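Local coordinates for AtGH3.15 acyl acid amido synthetase (Arabidopsis thaliana, PDB 6E1Q), which conjugates amino acids, chiefly glutamine, to the auxin precursor indole-3-butyric acid and to the herbicide 2,4-DB, using ATP, at residues E138-E150 and S180-T194. Sequence-based numbering, arbitrary orientation.
Sequences EGKSLIFYFVTRE and SLQVSPHAITTCADT. With CFA ((2,4-dichlorophenoxy)acetic acid), chain C.
L181 and S141 begin a parallel strand pairing that illustrates how an edge strand can back a ligand pocket without touching the ligand. CD2 of L181 lies 3.9 Å from CB of S141 and also meets CD1 of I143, the same methyl that lies 3.4 Å from CFA O1. Q182 uses both backbone atoms, its N donating to S141 O at 2.8 Å from above the carbonyl plane and its O receiving I143 N almost head-on. On the other sheet face, chi1 (-169°, anti to the backbone N) places its CG 3.6 Å from CD1 of L142; the chi2 bend redirects only the amide. Past the strands the backbones part, S184 OG donates to Y145 O in the carbonyl plane (3.2 Å), and backbone bonds resume at H186 O, which receives V147 N. A187 CB touches the Y145 ring, whose CD1 contacts a CFA chlorine. C191 N binds V147 O; water 2 donates to C191 O and, weakly, to V147 O. T194 presses CG2 against T148 CG2, a tight 3.5 Å. In this GH3 N-terminal domain, where S141, I143 and Y145 line the CFA pocket, 181-183 is the outermost strand, beside 140-143; helix 162-172 packs on L181 and V183, helix 194-207 on F146 and H186.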
ATOM      1  N   GLU A 138      23.995  -5.692  -6.445  0.53 62.90           N
ATOM      2  CA  GLU A 138      25.144  -6.144  -5.664  0.53 64.12           C
ATOM      3  C   GLU A 138      24.776  -6.740  -4.308  0.53 61.16           C
ATOM      4  O   GLU A 138      25.680  -7.167  -3.581  0.53 61.37           O
ATOM      5  CB  GLU A 138      26.111  -4.976  -5.426  0.53 68.88           C
ATOM      6  CG  GLU A 138      26.925  -4.489  -6.628  0.53 72.15           C
ATOM      7  CD  GLU A 138      26.984  -5.482  -7.772  0.53 74.73           C
ATOM      8  OE1 GLU A 138      26.334  -5.232  -8.812  0.53 74.60           O
ATOM      9  OE2 GLU A 138      27.694  -6.502  -7.639  0.53 75.04           O
ATOM     10  N   GLY A 139      23.503  -6.760  -3.928  1.00 53.86           N
ATOM     11  CA  GLY A 139      23.148  -7.197  -2.594  1.00 48.78           C
ATOM     12  C   GLY A 139      21.712  -7.654  -2.497  1.00 51.23           C
ATOM     13  O   GLY A 139      20.996  -7.729  -3.496  1.00 58.75           O
ATOM     14  N   LYS A 140      21.290  -7.952  -1.267  1.00 43.03           N
ATOM     15  CA  LYS A 140      19.955  -8.502  -1.057  1.00 38.83           C
ATOM     16  C   LYS A 140      18.931  -7.415  -0.708  1.00 38.22           C
ATOM     17  O   LYS A 140      19.266  -6.321  -0.244  1.00 45.29           O
ATOM     18  CB  LYS A 140      19.960  -9.553   0.053  1.00 39.29           C
ATOM     19  CG  LYS A 140      20.479 -10.915  -0.372  1.00 48.99           C
ATOM     20  CD  LYS A 140      21.194 -11.567   0.784  1.00 57.99           C
ATOM     21  CE  LYS A 140      21.353 -13.059   0.581  1.00 59.79           C
ATOM     22  NZ  LYS A 140      21.463 -13.719   1.908  1.00 61.10           N
ATOM     23  N   SER A 141      17.663  -7.751  -0.934  1.00 37.89           N
ATOM     24  CA  SER A 141      16.528  -6.918  -0.556  1.00 38.67           C
ATOM     25  C   SER A 141      15.999  -7.424   0.778  1.00 35.95           C
ATOM     26  O   SER A 141      15.496  -8.548   0.869  1.00 41.33           O
ATOM     27  CB  SER A 141      15.433  -6.955  -1.624  1.00 42.16           C
ATOM     28  OG  SER A 141      15.853  -6.319  -2.813  1.00 45.33           O
ATOM     29  N   LEU A 142      16.126  -6.606   1.813  1.00 40.93           N
ATOM     30  CA  LEU A 142      15.563  -6.921   3.120  1.00 36.21           C
ATOM     31  C   LEU A 142      14.119  -6.441   3.133  1.00 35.10           C
ATOM     32  O   LEU A 142      13.863  -5.238   3.021  1.00 35.34           O
ATOM     33  CB  LEU A 142      16.377  -6.258   4.226  1.00 32.82           C
ATOM     34  CG  LEU A 142      15.905  -6.410   5.671  1.00 38.32           C
ATOM     35  CD1 LEU A 142      15.905  -7.892   6.098  1.00 37.26           C
ATOM     36  CD2 LEU A 142      16.815  -5.584   6.572  1.00 29.71           C
ATOM     37  N   ILE A 143      13.180  -7.377   3.238  1.00 31.62           N
ATOM     38  CA  ILE A 143      11.762  -7.092   3.071  1.00 29.77           C
ATOM     39  C   ILE A 143      11.092  -7.303   4.415  1.00 33.83           C
ATOM     40  O   ILE A 143      11.119  -8.407   4.967  1.00 36.27           O
ATOM     41  CB  ILE A 143      11.132  -7.968   1.973  1.00 36.06           C
ATOM     42  CG1 ILE A 143      11.601  -7.498   0.591  1.00 39.34           C
ATOM     43  CG2 ILE A 143       9.621  -7.906   2.029  1.00 34.87           C
ATOM     44  CD1 ILE A 143      11.388  -8.522  -0.494  1.00 45.31           C
ATOM     45  N   PHE A 144      10.508  -6.238   4.946  1.00 30.05           N
ATOM     46  CA  PHE A 144       9.821  -6.291   6.225  1.00 33.51           C
ATOM     47  C   PHE A 144       8.380  -6.674   5.940  1.00 33.72           C
ATOM     48  O   PHE A 144       7.577  -5.860   5.495  1.00 30.85           O
ATOM     49  CB  PHE A 144       9.938  -4.961   6.956  1.00 30.73           C
ATOM     50  CG  PHE A 144      11.357  -4.594   7.288  1.00 33.20           C
ATOM     51  CD1 PHE A 144      12.078  -5.346   8.192  1.00 33.62           C
ATOM     52  CD2 PHE A 144      11.969  -3.520   6.678  1.00 36.93           C
ATOM     53  CE1 PHE A 144      13.382  -5.026   8.504  1.00 36.32           C
ATOM     54  CE2 PHE A 144      13.275  -3.190   6.981  1.00 36.46           C
ATOM     55  CZ  PHE A 144      13.980  -3.951   7.907  1.00 37.08           C
ATOM     56  N   TYR A 145       8.057  -7.926   6.205  1.00 33.14           N
ATOM     57  CA  TYR A 145       6.738  -8.445   5.900  1.00 33.19           C
ATOM     58  C   TYR A 145       6.583  -9.712   6.701  1.00 35.68           C
ATOM     59  O   TYR A 145       7.473 -10.564   6.665  1.00 38.19           O
ATOM     60  CB  TYR A 145       6.578  -8.770   4.409  1.00 29.39           C
ATOM     61  CG  TYR A 145       5.162  -9.202   4.079  1.00 36.03           C
ATOM     62  CD1 TYR A 145       4.179  -8.256   3.845  1.00 35.19           C
ATOM     63  CD2 TYR A 145       4.800 -10.549   4.037  1.00 34.61           C
ATOM     64  CE1 TYR A 145       2.888  -8.623   3.552  1.00 41.09           C
ATOM     65  CE2 TYR A 145       3.487 -10.930   3.753  1.00 33.89           C
ATOM     66  CZ  TYR A 145       2.539  -9.953   3.517  1.00 36.19           C
ATOM     67  OH  TYR A 145       1.227 -10.264   3.228  1.00 42.28           O
ATOM     68  N   PHE A 146       5.466  -9.854   7.400  1.00 30.97           N
ATOM     69  CA  PHE A 146       5.182 -11.172   7.940  1.00 48.75           C
ATOM     70  C   PHE A 146       3.676 -11.351   8.073  1.00 42.39           C
ATOM     71  O   PHE A 146       2.918 -10.383   8.111  1.00 45.24           O
ATOM     72  CB  PHE A 146       5.923 -11.428   9.263  1.00 56.90           C
ATOM     73  CG  PHE A 146       5.834 -10.308  10.261  1.00 59.13           C
ATOM     74  CD1 PHE A 146       4.690 -10.128  11.026  1.00 62.81           C
ATOM     75  CD2 PHE A 146       6.917  -9.465  10.470  1.00 60.17           C
ATOM     76  CE1 PHE A 146       4.618  -9.114  11.970  1.00 61.87           C
ATOM     77  CE2 PHE A 146       6.848  -8.442  11.412  1.00 59.43           C
ATOM     78  CZ  PHE A 146       5.697  -8.268  12.160  1.00 58.54           C
ATOM     79  N   VAL A 147       3.255 -12.611   8.091  1.00 38.88           N
ATOM     80  CA  VAL A 147       1.846 -12.980   8.134  1.00 43.26           C
ATOM     81  C   VAL A 147       1.559 -13.700   9.446  1.00 49.18           C
ATOM     82  O   VAL A 147       2.363 -14.521   9.902  1.00 48.52           O
ATOM     83  CB  VAL A 147       1.459 -13.846   6.917  1.00 48.73           C
ATOM     84  CG1 VAL A 147       2.427 -14.994   6.753  1.00 41.32           C
ATOM     85  CG2 VAL A 147       0.064 -14.390   7.088  1.00 64.13           C
ATOM     86  N   THR A 148       0.414 -13.385  10.052  1.00 49.36           N
ATOM     87  CA  THR A 148       0.062 -13.891  11.372  1.00 58.13           C
ATOM     88  C   THR A 148      -1.000 -14.980  11.344  1.00 58.71           C
ATOM     89  O   THR A 148      -1.201 -15.645  12.368  1.00 58.95           O
ATOM     90  CB  THR A 148      -0.421 -12.746  12.273  1.00 60.41           C
ATOM     91  OG1 THR A 148      -1.675 -12.244  11.791  1.00 66.75           O
ATOM     92  CG2 THR A 148       0.601 -11.626  12.276  1.00 56.63           C
ATOM     93  N   ARG A 149      -1.679 -15.171  10.215  1.00 51.48           N
ATOM     94  CA  ARG A 149      -2.631 -16.258  10.049  1.00 53.83           C
ATOM     95  C   ARG A 149      -3.015 -16.361   8.579  1.00 50.56           C
ATOM     96  O   ARG A 149      -2.807 -15.433   7.784  1.00 45.62           O
ATOM     97  CB  ARG A 149      -3.887 -16.068  10.918  1.00 60.16           C
ATOM     98  CG  ARG A 149      -4.737 -14.906  10.481  1.00 61.30           C
ATOM     99  CD  ARG A 149      -6.059 -14.783  11.244  1.00 60.31           C
ATOM    100  NE  ARG A 149      -6.944 -13.928  10.455  1.00 49.79           N
ATOM    101  CZ  ARG A 149      -8.033 -13.316  10.904  1.00 49.92           C
ATOM    102  NH1 ARG A 149      -8.413 -13.451  12.172  1.00 41.89           N
ATOM    103  NH2 ARG A 149      -8.736 -12.552  10.069  1.00 46.92           N
ATOM    104  N   GLU A 150      -3.577 -17.518   8.242  1.00 41.22           N
ATOM    105  CA  GLU A 150      -4.119 -17.818   6.928  1.00 54.42           C
ATOM    106  C   GLU A 150      -5.315 -18.739   7.146  1.00 53.94           C
ATOM    107  O   GLU A 150      -5.593 -19.161   8.270  1.00 46.56           O
ATOM    108  CB  GLU A 150      -3.061 -18.458   6.018  1.00 56.06           C
ATOM    109  CG  GLU A 150      -2.282 -19.576   6.694  1.00 75.81           C
ATOM    110  CD  GLU A 150      -1.466 -20.419   5.721  1.00 86.80           C
ATOM    111  OE1 GLU A 150      -1.106 -19.906   4.637  1.00 86.98           O
ATOM    112  OE2 GLU A 150      -1.179 -21.595   6.048  1.00 86.96           O
ATOM    113  N   SER A 180      19.101 -14.003  -2.865  1.00 41.96           N
ATOM    114  CA  SER A 180      18.844 -12.663  -3.420  1.00 65.60           C
ATOM    115  C   SER A 180      17.808 -11.820  -2.632  1.00 72.02           C
ATOM    116  O   SER A 180      17.812 -10.583  -2.708  1.00 72.28           O
ATOM    117  CB  SER A 180      18.393 -12.768  -4.881  1.00 73.93           C
ATOM    118  OG  SER A 180      17.940 -11.512  -5.377  1.00 74.07           O
ATOM    119  N   LEU A 181      16.916 -12.478  -1.897  1.00 63.72           N
ATOM    120  CA  LEU A 181      15.997 -11.796  -1.000  1.00 61.43           C
ATOM    121  C   LEU A 181      16.322 -12.158   0.439  1.00 65.80           C
ATOM    122  O   LEU A 181      16.588 -13.323   0.753  1.00 68.71           O
ATOM    123  CB  LEU A 181      14.539 -12.165  -1.287  1.00 66.01           C
ATOM    124  CG  LEU A 181      13.931 -11.841  -2.652  1.00 69.40           C
ATOM    125  CD1 LEU A 181      12.480 -12.312  -2.683  1.00 64.54           C
ATOM    126  CD2 LEU A 181      14.034 -10.351  -2.966  1.00 67.91           C
ATOM    127  N   GLN A 182      16.309 -11.156   1.310  1.00 68.46           N
ATOM    128  CA  GLN A 182      16.344 -11.380   2.753  1.00 64.36           C
ATOM    129  C   GLN A 182      14.924 -11.181   3.259  1.00 63.22           C
ATOM    130  O   GLN A 182      14.460 -10.049   3.439  1.00 58.65           O
ATOM    131  CB  GLN A 182      17.322 -10.450   3.460  1.00 62.13           C
ATOM    132  CG  GLN A 182      17.561 -10.853   4.893  1.00 67.42           C
ATOM    133  CD  GLN A 182      18.141 -12.239   4.986  1.00 87.03           C
ATOM    134  OE1 GLN A 182      19.350 -12.421   4.855  1.00 96.52           O
ATOM    135  NE2 GLN A 182      17.282 -13.234   5.199  1.00 92.51           N
ATOM    136  N   VAL A 183      14.227 -12.281   3.480  1.00 63.23           N
ATOM    137  CA  VAL A 183      12.832 -12.219   3.871  1.00 69.25           C
ATOM    138  C   VAL A 183      12.666 -13.033   5.144  1.00 72.12           C
ATOM    139  O   VAL A 183      13.329 -14.062   5.334  1.00 64.58           O
ATOM    140  CB  VAL A 183      11.902 -12.716   2.739  1.00 71.26           C
ATOM    141  CG1 VAL A 183      12.054 -14.213   2.488  1.00 69.49           C
ATOM    142  CG2 VAL A 183      10.476 -12.314   3.007  1.00 76.93           C
ATOM    143  N   SER A 184      11.806 -12.546   6.032  1.00 82.25           N
ATOM    144  CA  SER A 184      11.610 -13.189   7.316  1.00 92.62           C
ATOM    145  C   SER A 184      11.140 -14.632   7.127  1.00 88.47           C
ATOM    146  O   SER A 184      10.475 -14.956   6.137  1.00 76.06           O
ATOM    147  CB  SER A 184      10.595 -12.406   8.145  1.00 96.26           C
ATOM    148  OG  SER A 184       9.278 -12.869   7.928  1.00 96.19           O
ATOM    149  N   PRO A 185      11.479 -15.523   8.063  1.00 91.94           N
ATOM    150  CA  PRO A 185      10.902 -16.876   8.017  1.00 96.95           C
ATOM    151  C   PRO A 185       9.380 -16.867   8.033  1.00 94.77           C
ATOM    152  O   PRO A 185       8.758 -17.849   7.603  1.00 96.02           O
ATOM    153  CB  PRO A 185      11.481 -17.545   9.273  1.00 95.68           C
ATOM    154  CG  PRO A 185      11.805 -16.392  10.203  1.00 90.86           C
ATOM    155  CD  PRO A 185      12.261 -15.288   9.290  1.00 89.21           C
ATOM    156  N   HIS A 186       8.767 -15.768   8.482  1.00 80.51           N
ATOM    157  CA  HIS A 186       7.326 -15.665   8.639  1.00 67.08           C
ATOM    158  C   HIS A 186       6.660 -14.840   7.545  1.00 57.01           C
ATOM    159  O   HIS A 186       5.520 -14.402   7.723  1.00 48.99           O
ATOM    160  CB  HIS A 186       6.992 -15.087  10.008  1.00 62.96           C
ATOM    161  CG  HIS A 186       7.535 -15.892  11.140  1.00 74.32           C
ATOM    162  ND1 HIS A 186       7.138 -17.189  11.379  1.00 77.05           N
ATOM    163  CD2 HIS A 186       8.455 -15.596  12.087  1.00 76.73           C
ATOM    164  CE1 HIS A 186       7.783 -17.655  12.432  1.00 79.22           C
ATOM    165  NE2 HIS A 186       8.587 -16.708  12.883  1.00 77.12           N
ATOM    166  N   ALA A 187       7.339 -14.622   6.419  1.00 59.98           N
ATOM    167  CA  ALA A 187       6.649 -14.076   5.255  1.00 64.58           C
ATOM    168  C   ALA A 187       5.734 -15.111   4.611  1.00 68.81           C
ATOM    169  O   ALA A 187       4.721 -14.747   4.003  1.00 68.35           O
ATOM    170  CB  ALA A 187       7.653 -13.561   4.233  1.00 59.16           C
ATOM    171  N   ILE A 188       6.071 -16.392   4.729  1.00 69.08           N
ATOM    172  CA  ILE A 188       5.257 -17.481   4.201  1.00 68.10           C
ATOM    173  C   ILE A 188       4.641 -18.315   5.325  1.00 68.04           C
ATOM    174  O   ILE A 188       3.426 -18.527   5.356  1.00 66.36           O
ATOM    175  CB  ILE A 188       6.076 -18.365   3.231  1.00 64.51           C
ATOM    176  CG1 ILE A 188       6.648 -17.518   2.087  1.00 62.08           C
ATOM    177  CG2 ILE A 188       5.215 -19.507   2.677  1.00 65.15           C
ATOM    178  CD1 ILE A 188       7.807 -18.178   1.342  1.00 58.67           C
ATOM    179  N   THR A 189       5.462 -18.782   6.266  1.00 67.90           N
ATOM    180  CA  THR A 189       4.962 -19.573   7.385  1.00 64.18           C
ATOM    181  C   THR A 189       4.392 -18.656   8.460  1.00 59.32           C
ATOM    182  O   THR A 189       5.079 -17.756   8.956  1.00 52.57           O
ATOM    183  CB  THR A 189       6.063 -20.458   7.979  1.00 65.80           C
ATOM    184  OG1 THR A 189       6.613 -21.296   6.957  1.00 67.77           O
ATOM    185  CG2 THR A 189       5.494 -21.345   9.098  1.00 66.01           C
ATOM    186  N   THR A 190       3.140 -18.902   8.822  1.00 51.29           N
ATOM    187  CA  THR A 190       2.419 -18.084   9.785  1.00 53.46           C
ATOM    188  C   THR A 190       3.088 -18.088  11.169  1.00 48.86           C
ATOM    189  O   THR A 190       3.715 -19.069  11.585  1.00 52.08           O
ATOM    190  CB  THR A 190       0.969 -18.587   9.845  1.00 66.74           C
ATOM    191  OG1 THR A 190       0.255 -18.126   8.686  1.00 75.28           O
ATOM    192  CG2 THR A 190       0.247 -18.180  11.116  1.00 74.35           C
ATOM    193  N   CYS A 191       2.983 -16.947  11.860  1.00 37.02           N
ATOM    194  CA  CYS A 191       3.375 -16.835  13.267  1.00 48.18           C
ATOM    195  C   CYS A 191       2.412 -15.863  13.929  1.00 49.59           C
ATOM    196  O   CYS A 191       2.403 -14.680  13.580  1.00 50.03           O
ATOM    197  CB  CYS A 191       4.819 -16.354  13.424  1.00 52.13           C
ATOM    198  SG  CYS A 191       5.349 -16.030  15.167  1.00 52.41           S
ATOM    199  N   ALA A 192       1.619 -16.353  14.887  1.00 51.85           N
ATOM    200  CA  ALA A 192       0.634 -15.493  15.539  1.00 59.36           C
ATOM    201  C   ALA A 192       1.294 -14.419  16.400  1.00 63.08           C
ATOM    202  O   ALA A 192       0.740 -13.323  16.559  1.00 70.39           O
ATOM    203  CB  ALA A 192      -0.326 -16.334  16.383  1.00 54.71           C
ATOM    204  N   ASP A 193       2.469 -14.705  16.957  1.00 51.95           N
ATOM    205  CA  ASP A 193       3.161 -13.750  17.819  1.00 42.45           C
ATOM    206  C   ASP A 193       3.953 -12.772  16.953  1.00 41.65           C
ATOM    207  O   ASP A 193       5.053 -13.084  16.490  1.00 45.60           O
ATOM    208  CB  ASP A 193       4.068 -14.485  18.796  1.00 47.69           C
ATOM    209  CG  ASP A 193       4.452 -13.631  19.977  1.00 52.37           C
ATOM    210  OD1 ASP A 193       4.415 -12.391  19.833  1.00 49.99           O
ATOM    211  OD2 ASP A 193       4.815 -14.193  21.036  1.00 65.30           O
ATOM    212  N   THR A 194       3.399 -11.576  16.734  1.00 35.86           N
ATOM    213  CA  THR A 194       4.102 -10.590  15.924  1.00 42.77           C
ATOM    214  C   THR A 194       5.351 -10.079  16.629  1.00 34.32           C
ATOM    215  O   THR A 194       6.277  -9.601  15.969  1.00 37.72           O
ATOM    216  CB  THR A 194       3.185  -9.409  15.571  1.00 41.17           C
ATOM    217  OG1 THR A 194       2.929  -8.645  16.753  1.00 38.50           O
ATOM    218  CG2 THR A 194       1.864  -9.897  15.022  1.00 45.89           C
TER
HETATM  219  C1  CFA C 602      11.120  -4.996  -2.596  0.84105.88           C
HETATM  220  C2  CFA C 602      10.003  -4.940  -3.634  0.84108.59           C
HETATM  221  C1' CFA C 602       8.160  -4.788  -2.126  0.84110.97           C
HETATM  222  C2' CFA C 602       7.087  -4.095  -1.582  0.84116.88           C
HETATM  223  C3' CFA C 602       6.353  -4.665  -0.571  0.84110.70           C
HETATM  224  C4' CFA C 602       6.688  -5.910  -0.105  0.84100.39           C
HETATM  225  C5' CFA C 602       7.742  -6.615  -0.632  0.84101.87           C
HETATM  226 CL3  CFA C 602       6.604  -2.470  -2.140  0.84125.66          CL
HETATM  227  C6' CFA C 602       8.474  -6.050  -1.648  0.84105.65           C
HETATM  228  O1  CFA C 602      11.969  -5.924  -2.632  0.84109.44           O
HETATM  229  O2  CFA C 602      11.171  -4.128  -1.694  0.84106.57           O
HETATM  230  O1' CFA C 602       8.909  -4.209  -3.155  0.84111.30           O
HETATM  231 CL4  CFA C 602       5.727  -6.609   1.199  0.84101.30          CL
HETATM  232  O   HOH W   1      17.697  -7.534  -4.219  1.00 50.10           O
HETATM  233  O   HOH W   2       3.844 -12.908  11.816  1.00 50.51           O